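Local coordinates for protein serine racemase (Enterococcus faecalis, PDB 4ECL) that belongs to the alanine racemase family and pairs a TIM-type barrel with a mostly beta C-terminal domain in its cytoplasmic part, at residues K250-R255 with I279-Y284; P197-Q202 with L213-I218. All coordinates share one frame; numbering follows the deposited sequence.

Contact 1 of 2, residues K250-R255 with I279-Y284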
ATOM      1  N   LYS A 250      -2.953   2.849  18.874  1.00 21.79           N
ATOM      2  CA  LYS A 250      -3.481   3.327  20.156  1.00 24.80           C
ATOM      3  C   LYS A 250      -4.869   3.950  20.063  1.00 32.04           C
ATOM      4  O   LYS A 250      -5.104   4.819  19.222  1.00 32.98           O
ATOM      5  CB  LYS A 250      -2.495   4.304  20.810  1.00 24.19           C
ATOM      6  CG  LYS A 250      -1.309   3.569  21.447  1.00 32.76           C
ATOM      7  CD  LYS A 250      -0.200   4.516  21.853  1.00 39.83           C
ATOM      8  CE  LYS A 250       1.003   3.748  22.380  1.00 36.97           C
ATOM      9  NZ  LYS A 250       2.084   4.675  22.816  1.00 38.62           N
ATOM     10  N   VAL A 251      -5.776   3.498  20.934  1.00 27.58           N
ATOM     11  CA  VAL A 251      -7.139   4.030  21.012  1.00 27.45           C
ATOM     12  C   VAL A 251      -7.148   5.547  21.205  1.00 27.68           C
ATOM     13  O   VAL A 251      -6.443   6.085  22.058  1.00 22.03           O
ATOM     14  CB  VAL A 251      -7.931   3.410  22.194  1.00 27.79           C
ATOM     15  CG1 VAL A 251      -9.324   3.987  22.246  1.00 23.76           C
ATOM     16  CG2 VAL A 251      -7.976   1.882  22.089  1.00 23.62           C
ATOM     17  N   VAL A 252      -7.946   6.238  20.399  1.00 30.75           N
ATOM     18  CA  VAL A 252      -8.002   7.693  20.471  1.00 31.54           C
ATOM     19  C   VAL A 252      -9.322   8.179  21.040  1.00 26.83           C
ATOM     20  O   VAL A 252      -9.459   9.353  21.380  1.00 25.47           O
ATOM     21  CB  VAL A 252      -7.811   8.325  19.081  1.00 29.56           C
ATOM     22  CG1 VAL A 252      -6.412   8.041  18.578  1.00 21.15           C
ATOM     23  CG2 VAL A 252      -8.858   7.784  18.121  1.00 22.10           C
ATOM     24  N   LEU A 253     -10.293   7.274  21.135  1.00 26.63           N
ATOM     25  CA  LEU A 253     -11.598   7.616  21.679  1.00 28.98           C
ATOM     26  C   LEU A 253     -12.409   6.378  22.039  1.00 30.01           C
ATOM     27  O   LEU A 253     -12.314   5.351  21.372  1.00 26.76           O
ATOM     28  CB  LEU A 253     -12.409   8.455  20.687  1.00 27.36           C
ATOM     29  CG  LEU A 253     -13.712   8.928  21.339  1.00 24.94           C
ATOM     30  CD1 LEU A 253     -13.373   9.984  22.383  1.00 34.60           C
ATOM     31  CD2 LEU A 253     -14.748   9.418  20.351  1.00 29.35           C
ATOM     32  N   ILE A 254     -13.211   6.494  23.096  1.00 27.16           N
ATOM     33  CA  ILE A 254     -14.170   5.460  23.451  1.00 33.16           C
ATOM     34  C   ILE A 254     -15.544   6.094  23.425  1.00 30.19           C
ATOM     35  O   ILE A 254     -15.717   7.198  23.896  1.00 29.81           O
ATOM     36  CB  ILE A 254     -13.865   4.823  24.826  1.00 32.90           C
ATOM     37  CG1 ILE A 254     -12.583   3.989  24.747  1.00 34.44           C
ATOM     38  CG2 ILE A 254     -14.996   3.914  25.270  1.00 38.33           C
ATOM     39  CD1 ILE A 254     -11.464   4.519  25.606  1.00 34.96           C
ATOM     40  N   ARG A 255     -16.503   5.404  22.830  1.00 32.78           N
ATOM     41  CA  ARG A 255     -17.826   5.948  22.656  1.00 33.45           C
ATOM     42  C   ARG A 255     -18.857   4.926  23.069  1.00 36.97           C
ATOM     43  O   ARG A 255     -18.732   3.746  22.729  1.00 36.66           O
ATOM     44  CB  ARG A 255     -18.067   6.347  21.195  1.00 39.08           C
ATOM     45  CG  ARG A 255     -19.476   6.898  20.964  1.00 43.11           C
ATOM     46  CD  ARG A 255     -19.699   7.443  19.547  1.00 42.78           C
ATOM     47  NE  ARG A 255     -18.766   8.509  19.174  1.00 43.23           N
ATOM     48  CZ  ARG A 255     -18.792   9.746  19.671  1.00 38.28           C
ATOM     49  NH1 ARG A 255     -19.691  10.086  20.589  1.00 28.84           N
ATOM     50  NH2 ARG A 255     -17.900  10.642  19.256  1.00 30.21           N
ATOM     51  N   ILE A 279     -12.089   3.772  19.053  1.00 34.28           N
ATOM     52  CA  ILE A 279     -11.671   4.235  17.741  1.00 30.03           C
ATOM     53  C   ILE A 279     -10.159   4.133  17.629  1.00 29.04           C
ATOM     54  O   ILE A 279      -9.435   4.660  18.479  1.00 29.04           O
ATOM     55  CB  ILE A 279     -12.120   5.686  17.498  1.00 29.30           C
ATOM     56  CG1 ILE A 279     -13.637   5.801  17.683  1.00 28.18           C
ATOM     57  CG2 ILE A 279     -11.715   6.139  16.115  1.00 21.31           C
ATOM     58  CD1 ILE A 279     -14.428   4.948  16.707  1.00 31.35           C
ATOM     59  N   LEU A 280      -9.700   3.443  16.588  1.00 20.31           N
ATOM     60  CA  LEU A 280      -8.277   3.290  16.292  1.00 25.75           C
ATOM     61  C   LEU A 280      -7.895   4.136  15.079  1.00 27.34           C
ATOM     62  O   LEU A 280      -8.592   4.134  14.067  1.00 30.36           O
ATOM     63  CB  LEU A 280      -7.952   1.827  16.003  1.00 23.08           C
ATOM     64  CG  LEU A 280      -8.178   0.823  17.136  1.00 28.19           C
ATOM     65  CD1 LEU A 280      -7.850  -0.584  16.674  1.00 21.96           C
ATOM     66  CD2 LEU A 280      -7.346   1.187  18.360  1.00 29.04           C
ATOM     67  N   PRO A 281      -6.775   4.852  15.174  1.00 27.09           N
ATOM     68  CA  PRO A 281      -6.317   5.767  14.130  1.00 27.01           C
ATOM     69  C   PRO A 281      -5.493   5.013  13.106  1.00 27.20           C
ATOM     70  O   PRO A 281      -4.356   5.382  12.816  1.00 29.49           O
ATOM     71  CB  PRO A 281      -5.435   6.734  14.908  1.00 28.05           C
ATOM     72  CG  PRO A 281      -4.814   5.852  15.965  1.00 26.30           C
ATOM     73  CD  PRO A 281      -5.854   4.823  16.321  1.00 24.59           C
ATOM     74  N   ILE A 282      -6.056   3.927  12.590  1.00 27.54           N
ATOM     75  CA  ILE A 282      -5.442   3.195  11.498  1.00 23.38           C
ATOM     76  C   ILE A 282      -6.516   2.793  10.500  1.00 24.84           C
ATOM     77  O   ILE A 282      -7.610   2.366  10.884  1.00 21.63           O
ATOM     78  CB  ILE A 282      -4.680   1.951  11.977  1.00 23.69           C
ATOM     79  CG1 ILE A 282      -3.934   1.298  10.811  1.00 20.70           C
ATOM     80  CG2 ILE A 282      -5.622   0.934  12.615  1.00 21.41           C
ATOM     81  CD1 ILE A 282      -3.143   0.042  11.258  1.00 20.73           C
ATOM     82  N   GLY A 283      -6.213   2.955   9.216  1.00 25.68           N
ATOM     83  CA  GLY A 283      -7.166   2.625   8.175  1.00 28.11           C
ATOM     84  C   GLY A 283      -6.539   1.904   6.996  1.00 27.69           C
ATOM     85  O   GLY A 283      -5.402   1.416   7.081  1.00 22.59           O
ATOM     86  N   TYR A 284      -7.266   1.840   5.881  1.00 23.96           N
ATOM     87  CA  TYR A 284      -6.758   1.081   4.738  1.00 23.46           C
ATOM     88  C   TYR A 284      -5.567   1.763   4.061  1.00 23.37           C
ATOM     89  O   TYR A 284      -4.700   1.092   3.529  1.00 29.13           O
ATOM     90  CB  TYR A 284      -7.864   0.671   3.758  1.00 18.03           C
ATOM     91  CG  TYR A 284      -8.744   1.792   3.232  1.00 19.15           C
ATOM     92  CD1 TYR A 284      -8.268   2.697   2.287  1.00 19.88           C
ATOM     93  CD2 TYR A 284     -10.066   1.909   3.640  1.00 25.37           C
ATOM     94  CE1 TYR A 284      -9.078   3.710   1.791  1.00 29.46           C
ATOM     95  CE2 TYR A 284     -10.888   2.917   3.147  1.00 31.50           C
ATOM     96  CZ  TYR A 284     -10.387   3.814   2.225  1.00 27.76           C
ATOM     97  OH  TYR A 284     -11.192   4.811   1.745  1.00 28.01           O
TER
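Val252 and Leu253 face Ile279 in an irregular antiparallel strand pairing, mostly buried, within the beta-rich C-terminal domain of this alanine racemase relative. Both backbone bonds converge on Ile279, but from successive residues: Val252 N donates to Ile279 O at 2.9 Å, while Ile279 N donates to Leu253 O at 2.8 Å. Two residues thus stand opposite one, an arrangement resembling a classic beta bulge, and it falls where strand 245-257 departs from regular form. The first bond is almost straight at hydrogen (173°).

Side chains pack around this junction. The CG2 branch of Val252, which lies between the backbone N and the carbonyl carbon, is 3.2 Å from Ile279 O, and it also meets Ile279 CG2 where the two side chains cross at about a right angle. The other branch goes to the proline: Val252 CG1, anti to the carbonyl carbon (chi1 -66°), touches Pro281 CG at 3.8 Å. Pro281 CD also lies 3.0 Å from Lys250 O, just where Pro281 centres an inverse gamma turn that takes the chain out of the strand. One residue earlier, Leu280 CD2 reaches Val251 CG2 at 3.8 Å, so the apolar contact runs past the bonded residues.

Tyr86 of the second subunit packs on Val252, and Arg255 NH2 is bound by the carbonyls of Arg132 and Gly134 of that subunit. Within the chain, Val251 bonds through its backbone to Gly330 and Ser331, just ahead of strand 332-334, whereas Leu280 bonds to Leu317 of strand 317-320.

Contact 2 of 2, residues P197-Q202 with L213-I218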
ATOM      1  N   PRO A 197      29.304 -21.092 -12.401  1.00 35.03           N
ATOM      2  CA  PRO A 197      29.366 -20.175 -11.249  1.00 32.02           C
ATOM      3  C   PRO A 197      28.447 -20.611 -10.099  1.00 33.78           C
ATOM      4  O   PRO A 197      27.987 -21.757 -10.082  1.00 33.47           O
ATOM      5  CB  PRO A 197      28.886 -18.851 -11.842  1.00 26.58           C
ATOM      6  CG  PRO A 197      27.950 -19.256 -12.933  1.00 26.63           C
ATOM      7  CD  PRO A 197      28.562 -20.510 -13.532  1.00 28.97           C
ATOM      8  N   LYS A 198      28.190 -19.715  -9.145  1.00 30.32           N
ATOM      9  CA  LYS A 198      27.287 -20.021  -8.040  1.00 29.64           C
ATOM     10  C   LYS A 198      25.868 -20.300  -8.526  1.00 30.98           C
ATOM     11  O   LYS A 198      25.368 -19.654  -9.451  1.00 36.12           O
ATOM     12  CB  LYS A 198      27.290 -18.890  -7.008  1.00 28.17           C
ATOM     13  CG  LYS A 198      28.678 -18.593  -6.456  1.00 33.51           C
ATOM     14  CD  LYS A 198      28.622 -17.648  -5.265  1.00 34.86           C
ATOM     15  CE  LYS A 198      29.971 -17.577  -4.565  1.00 43.82           C
ATOM     16  NZ  LYS A 198      29.836 -16.941  -3.220  1.00 56.77           N
ATOM     17  N   VAL A 199      25.224 -21.274  -7.897  1.00 23.77           N
ATOM     18  CA  VAL A 199      23.890 -21.700  -8.299  1.00 22.56           C
ATOM     19  C   VAL A 199      22.852 -21.411  -7.214  1.00 24.16           C
ATOM     20  O   VAL A 199      23.110 -21.629  -6.024  1.00 25.98           O
ATOM     21  CB  VAL A 199      23.878 -23.210  -8.596  1.00 24.97           C
ATOM     22  CG1 VAL A 199      22.465 -23.714  -8.817  1.00 31.18           C
ATOM     23  CG2 VAL A 199      24.770 -23.530  -9.814  1.00 24.31           C
ATOM     24  N   HIS A 200      21.676 -20.934  -7.618  1.00 21.87           N
ATOM     25  CA  HIS A 200      20.547 -20.914  -6.700  1.00 23.52           C
ATOM     26  C   HIS A 200      19.214 -21.176  -7.394  1.00 27.51           C
ATOM     27  O   HIS A 200      18.974 -20.714  -8.492  1.00 30.16           O
ATOM     28  CB  HIS A 200      20.533 -19.655  -5.813  1.00 18.58           C
ATOM     29  CG  HIS A 200      20.704 -18.360  -6.554  1.00 21.86           C
ATOM     30  ND1 HIS A 200      19.674 -17.459  -6.728  1.00 21.13           N
ATOM     31  CD2 HIS A 200      21.798 -17.790  -7.115  1.00 24.84           C
ATOM     32  CE1 HIS A 200      20.119 -16.401  -7.385  1.00 18.84           C
ATOM     33  NE2 HIS A 200      21.403 -16.581  -7.639  1.00 20.66           N
ATOM     34  N   ILE A 201      18.362 -21.942  -6.730  1.00 30.27           N
ATOM     35  CA  ILE A 201      17.129 -22.461  -7.308  1.00 19.83           C
ATOM     36  C   ILE A 201      15.996 -22.227  -6.310  1.00 23.72           C
ATOM     37  O   ILE A 201      14.837 -22.038  -6.690  1.00 20.88           O
ATOM     38  CB  ILE A 201      17.288 -23.993  -7.547  1.00 22.64           C
ATOM     39  CG1 ILE A 201      18.294 -24.252  -8.666  1.00 25.01           C
ATOM     40  CG2 ILE A 201      15.969 -24.677  -7.894  1.00 25.74           C
ATOM     41  CD1 ILE A 201      18.866 -25.667  -8.618  1.00 28.22           C
ATOM     42  N   GLN A 202      16.343 -22.230  -5.024  1.00 17.00           N
ATOM     43  CA  GLN A 202      15.331 -22.238  -3.964  1.00 16.54           C
ATOM     44  C   GLN A 202      14.972 -20.882  -3.374  1.00 19.06           C
ATOM     45  O   GLN A 202      15.832 -20.038  -3.082  1.00 19.61           O
ATOM     46  CB  GLN A 202      15.764 -23.152  -2.812  1.00 15.80           C
ATOM     47  CG  GLN A 202      16.031 -24.587  -3.209  1.00 19.09           C
ATOM     48  CD  GLN A 202      17.137 -25.180  -2.395  1.00 23.41           C
ATOM     49  OE1 GLN A 202      18.303 -24.807  -2.558  1.00 22.48           O
ATOM     50  NE2 GLN A 202      16.785 -26.076  -1.475  1.00 23.17           N
ATOM     51  N   LEU A 213      18.130 -30.432  -2.345  1.00 28.68           N
ATOM     52  CA  LEU A 213      18.895 -29.688  -3.347  1.00 26.47           C
ATOM     53  C   LEU A 213      20.186 -29.124  -2.755  1.00 33.09           C
ATOM     54  O   LEU A 213      20.234 -28.773  -1.580  1.00 36.04           O
ATOM     55  CB  LEU A 213      18.067 -28.557  -3.957  1.00 24.32           C
ATOM     56  CG  LEU A 213      16.930 -28.954  -4.897  1.00 25.38           C
ATOM     57  CD1 LEU A 213      16.017 -27.750  -5.176  1.00 21.00           C
ATOM     58  CD2 LEU A 213      17.471 -29.568  -6.213  1.00 30.05           C
ATOM     59  N   GLU A 214      21.234 -29.058  -3.572  1.00 35.32           N
ATOM     60  CA  GLU A 214      22.527 -28.534  -3.134  1.00 37.30           C
ATOM     61  C   GLU A 214      22.972 -27.334  -3.981  1.00 31.45           C
ATOM     62  O   GLU A 214      23.533 -27.508  -5.070  1.00 30.31           O
ATOM     63  CB  GLU A 214      23.595 -29.631  -3.194  1.00 42.84           C
ATOM     64  CG  GLU A 214      23.375 -30.787  -2.230  1.00 48.34           C
ATOM     65  CD  GLU A 214      23.705 -30.443  -0.774  1.00 45.02           C
ATOM     66  OE1 GLU A 214      24.395 -29.434  -0.523  1.00 36.38           O
ATOM     67  OE2 GLU A 214      23.283 -31.206   0.120  1.00 48.21           O
ATOM     68  N   CYS A 215      22.729 -26.127  -3.469  1.00 25.79           N
ATOM     69  CA  CYS A 215      23.054 -24.899  -4.190  1.00 26.78           C
ATOM     70  C   CYS A 215      23.975 -23.996  -3.377  1.00 28.08           C
ATOM     71  O   CYS A 215      24.319 -24.310  -2.236  1.00 25.17           O
ATOM     72  CB  CYS A 215      21.770 -24.146  -4.569  1.00 23.64           C
ATOM     73  SG  CYS A 215      20.562 -25.182  -5.446  1.00 36.24           S
ATOM     74  N   ASP A 216      24.369 -22.866  -3.959  1.00 25.43           N
ATOM     75  CA  ASP A 216      25.282 -21.951  -3.274  1.00 22.76           C
ATOM     76  C   ASP A 216      24.555 -20.848  -2.509  1.00 25.77           C
ATOM     77  O   ASP A 216      25.125 -20.229  -1.610  1.00 24.87           O
ATOM     78  CB  ASP A 216      26.255 -21.350  -4.281  1.00 27.90           C
ATOM     79  CG  ASP A 216      27.043 -22.416  -5.005  1.00 33.57           C
ATOM     80  OD1 ASP A 216      28.027 -22.915  -4.420  1.00 37.82           O
ATOM     81  OD2 ASP A 216      26.650 -22.779  -6.136  1.00 30.40           O
ATOM     82  N   TYR A 217      23.308 -20.590  -2.894  1.00 19.98           N
ATOM     83  CA  TYR A 217      22.446 -19.683  -2.155  1.00 26.24           C
ATOM     84  C   TYR A 217      21.054 -20.257  -2.020  1.00 31.25           C
ATOM     85  O   TYR A 217      20.579 -21.007  -2.886  1.00 25.09           O
ATOM     86  CB  TYR A 217      22.263 -18.346  -2.876  1.00 25.30           C
ATOM     87  CG  TYR A 217      23.497 -17.524  -3.115  1.00 25.12           C
ATOM     88  CD1 TYR A 217      24.037 -16.726  -2.116  1.00 25.25           C
ATOM     89  CD2 TYR A 217      24.086 -17.496  -4.366  1.00 25.76           C
ATOM     90  CE1 TYR A 217      25.154 -15.949  -2.356  1.00 26.35           C
ATOM     91  CE2 TYR A 217      25.188 -16.721  -4.616  1.00 26.59           C
ATOM     92  CZ  TYR A 217      25.725 -15.954  -3.614  1.00 28.40           C
ATOM     93  OH  TYR A 217      26.830 -15.187  -3.894  1.00 29.66           O
ATOM     94  N   ILE A 218      20.389 -19.851  -0.945  1.00 26.27           N
ATOM     95  CA  ILE A 218      18.949 -19.957  -0.859  1.00 26.77           C
ATOM     96  C   ILE A 218      18.405 -18.556  -0.594  1.00 23.06           C
ATOM     97  O   ILE A 218      18.848 -17.874   0.342  1.00 22.48           O
ATOM     98  CB  ILE A 218      18.522 -20.949   0.237  1.00 28.14           C
ATOM     99  CG1 ILE A 218      19.043 -22.346  -0.128  1.00 31.70           C
ATOM    100  CG2 ILE A 218      17.013 -20.960   0.387  1.00 17.21           C
ATOM    101  CD1 ILE A 218      18.712 -23.421   0.871  1.00 34.56           C
TER
HETATM  102  O   HOH W   1      27.625 -18.646  -1.689  1.00 34.57           O
HETATM  103  O   HOH W   2      18.828 -22.663  -4.000  1.00 19.03           O
HETATM  104  O   HOH W   3      20.543 -25.530  -1.453  1.00 34.15           O
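Val199 is gripped through both its backbone polar atoms by Asp216 and its neighbour. Val199 N donates to Asp216 OD2 at 2.7 Å, met on the anti side and 20° out of the carboxylate plane; Val199 O receives Asp216 N at 2.7 Å and, weakly, Tyr217 N. Next to these bonds His200 and Tyr217 form an offset edge-to-face pair, the tyrosine edge toward the imidazole face, with planes at 88° and ring centroids 5.4 Å apart. The chain of Lys198 extends past the phenol, its CD 3.6 Å from Tyr217 CE2.

These residues bring together strands 198-200 and 217-220, the last two of the TIM barrel, linked through helix 204-209. Further along, Gln202 OE1 accepts from two waters, one of which also donates to Tyr217 O at 2.7 Å, while the other accepts from Cys215 N. Gln202 CG, anti to the carbonyl carbon (chi1 -58°), lies 3.7 Å from Leu213 CD1 as the side chains pass in opposite directions. Cys215 SG lies 3.6 Å from Ile201 CD1.

Outward, His200 stacks on Phe158 and hydrogen-bonds Arg219 through ND1 and His123 through NE2. Tyr217 OH is held by Glu80, and helix 169-191 covers Val199 and Ile201 with Phe182.

How the contacts relate
Residues 197-218 of contact 2 precede residues 250-284 of contact 1 in sequence, the first in the barrel and the second in the C-terminal domain, and the chain's centre lies between them. The contacts are about 47 Å apart between centres and about 30 Å at the nearest atoms, and do not touch. The strands run parallel in contact 2, as barrel neighbours, and antiparallel in contact 1. Contact 1 also meets the second subunit, whereas contact 2 is touched by no other chain of the assembly. In this family the active site lies between the barrel of one subunit and the C-terminal domain of the other.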